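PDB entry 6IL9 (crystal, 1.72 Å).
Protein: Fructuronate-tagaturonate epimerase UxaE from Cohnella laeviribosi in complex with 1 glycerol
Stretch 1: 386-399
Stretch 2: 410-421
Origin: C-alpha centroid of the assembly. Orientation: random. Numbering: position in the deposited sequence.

Stretch 1 (386-399) LYRRMHQYALEHFE
Stretch 2 (410-421) NLNNIRPLADVS

A helix can fasten an irregular segment by gripping its carbonyls and seating its leucines, and UxaE illustrates this well. Residues 386-396 are helical; 410-421 form a loop with 3-10 segments at 411-413 and 417-419, extended between them at 414-416. The segments run in opposite senses, with CA atoms 6.9 Å apart at Arg388-Leu417 and 8.3 Å at Leu395-Leu411, and bury 514 Å² in all.

Polar anchoring falls to Arg388, whose several N-H groups suit neighbouring carbonyls. Its long m, t, t side chain (chi4 -88°) carries the guanidinium edge to Leu417 O in the 3-10 segment and Val420 O just after it: Arg388 NH2 donates to Val420 O at 2.9 Å (165°) and Arg388 NH1 to Leu417 O at 3.0 Å (140°).

Apolar packing centres on Leu417 (m, t), the residue most covered (127 Å²); His391, Ile414 and Phe398 are buried. Leucine methyls suit ring faces: Leu417 CD2 sits 3.9 Å from the His391 ring centroid, while the ring edge meets Ile414, His391 CE1 to Ile414 CG2 being 3.9 Å. His391 (t, chi2 124°) is steadied by a 2.9 Å hydrogen bond between its ND1 and Tyr387 OH. Leu411 (m, t) repeats the motif: its CD2 lies 4.3 Å from the ring centroid of Phe398 (t, chi2 64°) and 4.2 Å from Leu395 CD2.

Two waters complete the join, one bridging His391 NE2 (2.9 Å) and Arg415 O (2.6 Å), the other Gln392 OE1 (2.9 Å) and Leu417 N (3.1 Å).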

# COMPACT_ATOMS: atom_id res chain seq x y z
N LEU A 386 9.93 10.01 24.24
CA LEU A 386 8.95 9.07 23.71
C LEU A 386 9.62 8.05 22.81
O LEU A 386 9.30 6.85 22.88
CB LEU A 386 7.84 9.81 22.96
CG LEU A 386 6.78 8.93 22.30
CD1 LEU A 386 6.06 8.06 23.32
CD2 LEU A 386 5.76 9.79 21.51
N TYR A 387 10.55 8.49 21.96
CA TYR A 387 11.25 7.55 21.09
C TYR A 387 11.93 6.45 21.91
O TYR A 387 11.82 5.26 21.59
CB TYR A 387 12.27 8.26 20.19
CG TYR A 387 12.95 7.20 19.36
CD1 TYR A 387 12.38 6.76 18.17
CD2 TYR A 387 14.12 6.57 19.80
CE1 TYR A 387 12.96 5.74 17.43
CE2 TYR A 387 14.70 5.55 19.08
CZ TYR A 387 14.11 5.14 17.89
OH TYR A 387 14.70 4.12 17.18
N ARG A 388 12.66 6.84 22.96
CA ARG A 388 13.37 5.85 23.78
C ARG A 388 12.40 4.82 24.35
O ARG A 388 12.69 3.61 24.34
CB ARG A 388 14.13 6.53 24.91
CG ARG A 388 15.26 7.42 24.47
CD ARG A 388 16.04 7.98 25.68
NE ARG A 388 17.09 8.88 25.22
CZ ARG A 388 18.32 8.50 24.88
NH1 ARG A 388 18.68 7.22 24.97
NH2 ARG A 388 19.18 9.40 24.43
N ARG A 389 11.26 5.28 24.87
CA ARG A 389 10.29 4.34 25.42
C ARG A 389 9.75 3.40 24.35
O ARG A 389 9.58 2.20 24.59
CB ARG A 389 9.16 5.11 26.10
CG ARG A 389 9.62 5.83 27.37
CD ARG A 389 8.49 6.64 27.97
NE ARG A 389 7.29 5.83 28.11
CZ ARG A 389 6.10 6.15 27.61
NH1 ARG A 389 5.94 7.29 26.95
NH2 ARG A 389 5.07 5.33 27.79
N MET A 390 9.46 3.93 23.15
CA MET A 390 8.95 3.10 22.06
C MET A 390 10.00 2.11 21.56
O MET A 390 9.70 0.94 21.30
CB MET A 390 8.45 3.99 20.91
CG MET A 390 7.24 4.87 21.26
SD MET A 390 6.59 5.93 19.91
CE MET A 390 5.94 4.69 18.78
N HIS A 391 11.25 2.58 21.42
CA HIS A 391 12.32 1.72 20.93
C HIS A 391 12.58 0.57 21.90
O HIS A 391 12.68 -0.60 21.50
CB HIS A 391 13.57 2.59 20.71
CG HIS A 391 14.81 1.85 20.27
ND1 HIS A 391 15.49 2.18 19.12
CD2 HIS A 391 15.53 0.87 20.87
CE1 HIS A 391 16.56 1.42 19.01
NE2 HIS A 391 16.61 0.61 20.05
N GLN A 392 12.62 0.88 23.20
CA GLN A 392 12.86 -0.16 24.20
C GLN A 392 11.72 -1.17 24.23
O GLN A 392 11.96 -2.38 24.35
CB GLN A 392 13.05 0.48 25.58
CG GLN A 392 13.62 -0.48 26.62
CD GLN A 392 14.95 -1.09 26.20
OE1 GLN A 392 15.89 -0.38 25.83
NE2 GLN A 392 15.03 -2.42 26.26
N TYR A 393 10.48 -0.70 24.10
CA TYR A 393 9.33 -1.60 24.05
C TYR A 393 9.40 -2.51 22.83
O TYR A 393 9.14 -3.71 22.92
CB TYR A 393 8.04 -0.78 24.04
CG TYR A 393 6.76 -1.54 24.29
CD1 TYR A 393 6.03 -2.09 23.24
CD2 TYR A 393 6.24 -1.66 25.57
CE1 TYR A 393 4.85 -2.76 23.46
CE2 TYR A 393 5.06 -2.33 25.80
CZ TYR A 393 4.37 -2.88 24.75
OH TYR A 393 3.18 -3.55 24.98
N ALA A 394 9.76 -1.94 21.68
CA ALA A 394 9.94 -2.75 20.47
C ALA A 394 10.98 -3.84 20.69
O ALA A 394 10.77 -4.99 20.28
CB ALA A 394 10.34 -1.84 19.31
N LEU A 395 12.11 -3.50 21.32
CA LEU A 395 13.11 -4.51 21.64
C LEU A 395 12.53 -5.61 22.50
O LEU A 395 12.78 -6.80 22.27
CB LEU A 395 14.29 -3.87 22.37
CG LEU A 395 15.33 -3.11 21.56
CD1 LEU A 395 16.27 -2.34 22.50
CD2 LEU A 395 16.12 -4.05 20.67
N GLU A 396 11.72 -5.24 23.49
CA GLU A 396 11.20 -6.21 24.43
C GLU A 396 10.17 -7.14 23.81
O GLU A 396 9.97 -8.25 24.31
CB GLU A 396 10.60 -5.48 25.64
CG GLU A 396 11.65 -4.89 26.55
CD GLU A 396 11.07 -3.93 27.58
OE1 GLU A 396 9.83 -3.77 27.63
OE2 GLU A 396 11.87 -3.33 28.33
N HIS A 397 9.50 -6.71 22.73
CA HIS A 397 8.41 -7.47 22.14
C HIS A 397 8.67 -7.87 20.69
O HIS A 397 7.75 -8.32 20.01
CB HIS A 397 7.10 -6.68 22.24
CG HIS A 397 6.68 -6.42 23.66
ND1 HIS A 397 6.02 -7.36 24.42
CD2 HIS A 397 6.83 -5.33 24.45
CE1 HIS A 397 5.78 -6.86 25.62
NE2 HIS A 397 6.26 -5.63 25.66
N PHE A 398 9.92 -7.74 20.23
CA PHE A 398 10.23 -7.95 18.82
C PHE A 398 9.81 -9.33 18.34
O PHE A 398 9.28 -9.48 17.23
CB PHE A 398 11.72 -7.72 18.63
CG PHE A 398 12.19 -7.83 17.21
CD1 PHE A 398 11.74 -6.95 16.25
CD2 PHE A 398 13.11 -8.80 16.86
CE1 PHE A 398 12.20 -7.04 14.95
CE2 PHE A 398 13.57 -8.89 15.55
CZ PHE A 398 13.11 -8.01 14.61
N GLU A 399 10.03 -10.36 19.16
CA GLU A 399 9.73 -11.73 18.75
C GLU A 399 8.26 -11.89 18.36
O GLU A 399 7.94 -12.66 17.45
CB GLU A 399 10.11 -12.70 19.86
CG GLU A 399 10.72 -14.01 19.39
CD GLU A 399 10.58 -15.13 20.42
OE1 GLU A 399 10.48 -14.83 21.63
OE2 GLU A 399 10.56 -16.32 20.02
N ASN A 410 19.32 -8.32 12.75
CA ASN A 410 20.34 -8.64 13.74
C ASN A 410 20.27 -7.59 14.84
O ASN A 410 20.84 -6.50 14.70
CB ASN A 410 21.73 -8.69 13.10
CG ASN A 410 22.78 -9.07 14.10
OD1 ASN A 410 22.45 -9.44 15.22
ND2 ASN A 410 24.05 -8.99 13.71
N LEU A 411 19.59 -7.92 15.94
CA LEU A 411 19.51 -7.01 17.07
C LEU A 411 20.89 -6.64 17.61
O LEU A 411 21.07 -5.55 18.18
CB LEU A 411 18.67 -7.62 18.19
CG LEU A 411 17.21 -7.96 17.87
CD1 LEU A 411 16.60 -8.62 19.08
CD2 LEU A 411 16.43 -6.71 17.48
N ASN A 412 21.88 -7.52 17.44
CA ASN A 412 23.23 -7.23 17.92
C ASN A 412 23.86 -6.03 17.22
O ASN A 412 24.85 -5.48 17.72
CB ASN A 412 24.11 -8.47 17.75
CG ASN A 412 25.35 -8.43 18.62
OD1 ASN A 412 26.48 -8.60 18.14
ND2 ASN A 412 25.16 -8.17 19.90
N ASN A 413 23.32 -5.61 16.07
CA ASN A 413 23.85 -4.44 15.37
C ASN A 413 23.31 -3.12 15.93
O ASN A 413 23.82 -2.06 15.57
CB ASN A 413 23.50 -4.49 13.87
CG ASN A 413 24.34 -5.47 13.11
OD1 ASN A 413 25.44 -5.83 13.54
ND2 ASN A 413 23.85 -5.90 11.94
N ILE A 414 22.30 -3.17 16.78
CA ILE A 414 21.63 -1.96 17.24
C ILE A 414 22.30 -1.47 18.53
O ILE A 414 22.35 -2.20 19.52
CB ILE A 414 20.13 -2.22 17.47
CG1 ILE A 414 19.50 -2.86 16.21
CG2 ILE A 414 19.40 -0.92 17.82
CD1 ILE A 414 18.03 -3.27 16.39
N ARG A 415 22.79 -0.23 18.51
CA ARG A 415 23.43 0.32 19.70
C ARG A 415 22.42 0.37 20.86
O ARG A 415 21.25 0.71 20.65
CB ARG A 415 23.96 1.74 19.44
CG ARG A 415 25.23 1.83 18.60
CD ARG A 415 25.45 3.26 18.10
NE ARG A 415 24.39 3.66 17.19
CZ ARG A 415 24.12 4.91 16.80
NH1 ARG A 415 24.84 5.93 17.24
NH2 ARG A 415 23.11 5.12 15.96
N PRO A 416 22.84 0.03 22.08
CA PRO A 416 21.95 0.19 23.23
C PRO A 416 21.56 1.65 23.40
O PRO A 416 22.37 2.55 23.17
CB PRO A 416 22.79 -0.31 24.41
CG PRO A 416 23.86 -1.19 23.78
CD PRO A 416 24.14 -0.58 22.44
N LEU A 417 20.30 1.86 23.81
CA LEU A 417 19.78 3.22 23.96
C LEU A 417 20.64 4.02 24.93
O LEU A 417 20.87 5.22 24.73
CB LEU A 417 18.33 3.16 24.44
CG LEU A 417 17.24 2.91 23.39
CD1 LEU A 417 15.88 2.71 24.06
CD2 LEU A 417 17.18 4.05 22.38
N ALA A 418 21.15 3.37 25.98
CA ALA A 418 22.01 4.04 26.95
C ALA A 418 23.32 4.53 26.36
O ALA A 418 24.02 5.32 27.00
CB ALA A 418 22.27 3.11 28.13
N ASP A 419 23.68 4.08 25.15
CA ASP A 419 24.92 4.49 24.49
C ASP A 419 24.72 5.57 23.45
O ASP A 419 25.70 5.96 22.80
CB ASP A 419 25.59 3.27 23.84
CG ASP A 419 26.13 2.28 24.85
OD1 ASP A 419 26.35 2.66 26.02
OD2 ASP A 419 26.33 1.10 24.47
N VAL A 420 23.50 6.07 23.26
CA VAL A 420 23.23 7.05 22.22
C VAL A 420 22.57 8.27 22.86
O VAL A 420 21.72 8.12 23.75
CB VAL A 420 22.34 6.46 21.10
CG1 VAL A 420 23.01 5.23 20.51
CG2 VAL A 420 21.00 6.07 21.63
N SER A 421 22.99 9.45 22.44
CA SER A 421 22.44 10.69 22.98
C SER A 421 21.11 11.01 22.31
O SER A 421 20.77 10.46 21.27
CB SER A 421 23.41 11.85 22.80
OG SER A 421 23.51 12.20 21.43
O HOH W 1 19.03 -0.51 21.31
O HOH W 2 18.58 -0.51 24.67